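Local structure of putative Type I topoisomerase (Deinococcus radiodurans, 3M4A) at residues G301-L304 with D305-E308. The protein probably acts as a type IB topoisomerase that breaks and rejoins one DNA strand without ATP, and binds DNA at a secondary site as well. Numbering follows the deposited sequence. Where two conformers were deposited one is given.
Sequences GKVL and DDYE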
ATOM      1  N   GLY A 301       8.509   5.317 -26.030  1.00 13.52           N
ATOM      2  CA  GLY A 301       8.370   3.945 -26.526  1.00 13.17           C
ATOM      3  C   GLY A 301       8.846   2.858 -25.573  1.00 12.67           C
ATOM      4  O   GLY A 301       9.189   1.749 -26.004  1.00 12.83           O
ATOM      5  N   LYS A 302       8.855   3.162 -24.275  1.00 12.37           N
ATOM      6  CA  LYS A 302       9.337   2.220 -23.273  1.00 11.99           C
ATOM      7  C   LYS A 302       8.238   1.910 -22.265  1.00 11.04           C
ATOM      8  O   LYS A 302       7.539   2.809 -21.816  1.00  9.71           O
ATOM      9  CB  LYS A 302      10.556   2.782 -22.561  1.00 12.81           C
ATOM     10  CG  LYS A 302      11.759   3.001 -23.504  1.00 13.21           C
ATOM     11  CD  LYS A 302      12.873   3.752 -22.812  1.00 14.46           C
ATOM     12  CE  LYS A 302      14.131   3.814 -23.688  1.00 16.65           C
ATOM     13  NZ  LYS A 302      14.733   5.163 -23.622  1.00 19.53           N
ATOM     14  N   VAL A 303       8.114   0.638 -21.913  1.00  9.57           N
ATOM     15  CA  VAL A 303       7.055   0.178 -20.991  1.00  9.83           C
ATOM     16  C   VAL A 303       7.671  -0.770 -19.966  1.00  9.17           C
ATOM     17  O   VAL A 303       8.890  -1.027 -19.999  1.00  8.23           O
ATOM     18  CB  VAL A 303       5.912  -0.510 -21.752  1.00  9.19           C
ATOM     19  CG1 VAL A 303       5.171   0.524 -22.629  1.00  9.57           C
ATOM     20  CG2 VAL A 303       6.429  -1.671 -22.606  1.00  9.00           C
ATOM     21  N   LEU A 304       6.862  -1.294 -19.042  1.00  8.94           N
ATOM     22  CA  LEU A 304       7.406  -2.152 -17.971  1.00  9.70           C
ATOM     23  C   LEU A 304       8.293  -3.283 -18.507  1.00  9.51           C
ATOM     24  O   LEU A 304       9.329  -3.572 -17.927  1.00  9.09           O
ATOM     25  CB  LEU A 304       6.280  -2.772 -17.142  1.00  9.52           C
ATOM     26  CG  LEU A 304       5.504  -1.823 -16.238  1.00  9.49           C
ATOM     27  CD1 LEU A 304       4.353  -2.587 -15.551  1.00  7.54           C
ATOM     28  CD2 LEU A 304       6.423  -1.152 -15.212  1.00 10.66           C
ATOM     29  N   ASP A 305       7.877  -3.891 -19.621  1.00 10.92           N
ATOM     30  CA  ASP A 305       8.628  -4.987 -20.262  1.00 11.77           C
ATOM     31  C   ASP A 305      10.114  -4.657 -20.463  1.00 11.92           C
ATOM     32  O   ASP A 305      10.967  -5.541 -20.415  1.00 13.06           O
ATOM     33  CB  ASP A 305       8.084  -5.306 -21.662  1.00 12.31           C
ATOM     34  CG  ASP A 305       6.564  -5.395 -21.739  1.00 15.75           C
ATOM     35  OD1 ASP A 305       5.874  -5.312 -20.706  1.00 18.20           O
ATOM     36  OD2 ASP A 305       6.065  -5.545 -22.886  1.00 22.48           O
ATOM     37  N   ASP A 306      10.409  -3.390 -20.731  1.00 11.62           N
ATOM     38  CA  ASP A 306      11.777  -2.941 -21.014  1.00 12.22           C
ATOM     39  C   ASP A 306      12.652  -2.802 -19.771  1.00 12.07           C
ATOM     40  O   ASP A 306      13.878  -2.596 -19.878  1.00 11.87           O
ATOM     41  CB  ASP A 306      11.736  -1.609 -21.768  1.00 12.42           C
ATOM     42  CG  ASP A 306      11.033  -1.722 -23.102  1.00 13.99           C
ATOM     43  OD1 ASP A 306      11.527  -2.471 -23.978  1.00 17.48           O
ATOM     44  OD2 ASP A 306       9.987  -1.074 -23.290  1.00 12.71           O
ATOM     45  N   TYR A 307      12.045  -2.904 -18.588  1.00 11.51           N
ATOM     46  CA  TYR A 307      12.758  -2.732 -17.323  1.00 12.28           C
ATOM     47  C   TYR A 307      12.803  -4.003 -16.475  1.00 12.01           C
ATOM     48  O   TYR A 307      12.990  -3.939 -15.257  1.00 11.12           O
ATOM     49  CB  TYR A 307      12.159  -1.572 -16.529  1.00 12.29           C
ATOM     50  CG  TYR A 307      12.413  -0.254 -17.211  1.00 12.68           C
ATOM     51  CD1 TYR A 307      13.628   0.410 -17.046  1.00 13.23           C
ATOM     52  CD2 TYR A 307      11.463   0.311 -18.043  1.00 12.70           C
ATOM     53  CE1 TYR A 307      13.882   1.601 -17.683  1.00 12.88           C
ATOM     54  CE2 TYR A 307      11.715   1.523 -18.698  1.00 13.05           C
ATOM     55  CZ  TYR A 307      12.923   2.149 -18.516  1.00 13.78           C
ATOM     56  OH  TYR A 307      13.169   3.347 -19.150  1.00 14.80           O
ATOM     57  N   GLU A 308      12.648  -5.143 -17.129  1.00 12.65           N
ATOM     58  CA  GLU A 308      12.789  -6.441 -16.470  0.50 13.26           C
ATOM     59  C   GLU A 308      14.233  -6.629 -16.010  1.00 13.15           C
ATOM     60  O   GLU A 308      15.160  -6.119 -16.644  1.00 12.60           O
ATOM     61  CB  GLU A 308      12.442  -7.578 -17.423  0.50 13.36           C
ATOM     62  CG  GLU A 308      10.971  -7.729 -17.740  0.50 14.78           C
ATOM     63  CD  GLU A 308      10.721  -8.916 -18.633  0.50 14.92           C
ATOM     64  OE1 GLU A 308      11.399  -9.027 -19.675  0.50 17.93           O
ATOM     65  OE2 GLU A 308       9.859  -9.750 -18.288  0.50 17.28           O
TER
HETATM   66  O   HOH W   1       9.027  -0.834 -25.712  1.00 26.52           O
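Asp306 folds its carboxylate back onto the chain that leads into its own turn, where OD2 accepts the backbone N-H of Val303 (N to OD2 2.9 Å). The bond is nearly straight, 168° at the hydrogen, and uses the lone pair of OD2 that faces away from OD1. With CG held anti to its carbonyl carbon (chi1 -62°), the aspartate reaches back three residues. A water donates one hydrogen to OD2 and the other to the carbonyl of Gly301, its oxygen 2.6 Å from Gly301 O, so one carboxylate oxygen ties together both ends of the 301-303 run. In the backbone, Asp306 N donates to Val303 O at 2.9 Å, and Tyr307 N to Leu304 O, also at 2.9 Å; these are two successive i to i+3 turns.

Packing round these hydrogen bonds is modest, as expected at the surface. CG2 of Val303 lies against the carboxylate of Asp305, 3.8 Å from its CG, the two side chains running alongside each other in the same direction. The Tyr307 ring turns an edge to the Val303 carbonyl, with CD2 3.5 Å from Val303 O, while its OH meets the aliphatic part of Lys302, 3.7 Å from CD. Leu304 points away from the turn and is buried between helix 235-254, at Ala248, and helix 323-337, at Leu328. Beyond the turn, in the conformer described, the carboxylate of Glu308 forms a salt bridge with Arg323.

Gly301, with its positive phi, is the C' residue of a Schellman motif closing helix 292-299. The chain leaves the helix through this motif and then enters a short 3-10 turn over 304-306, whose Asp306 side chain returns to accept the N-H of Val303 just before it.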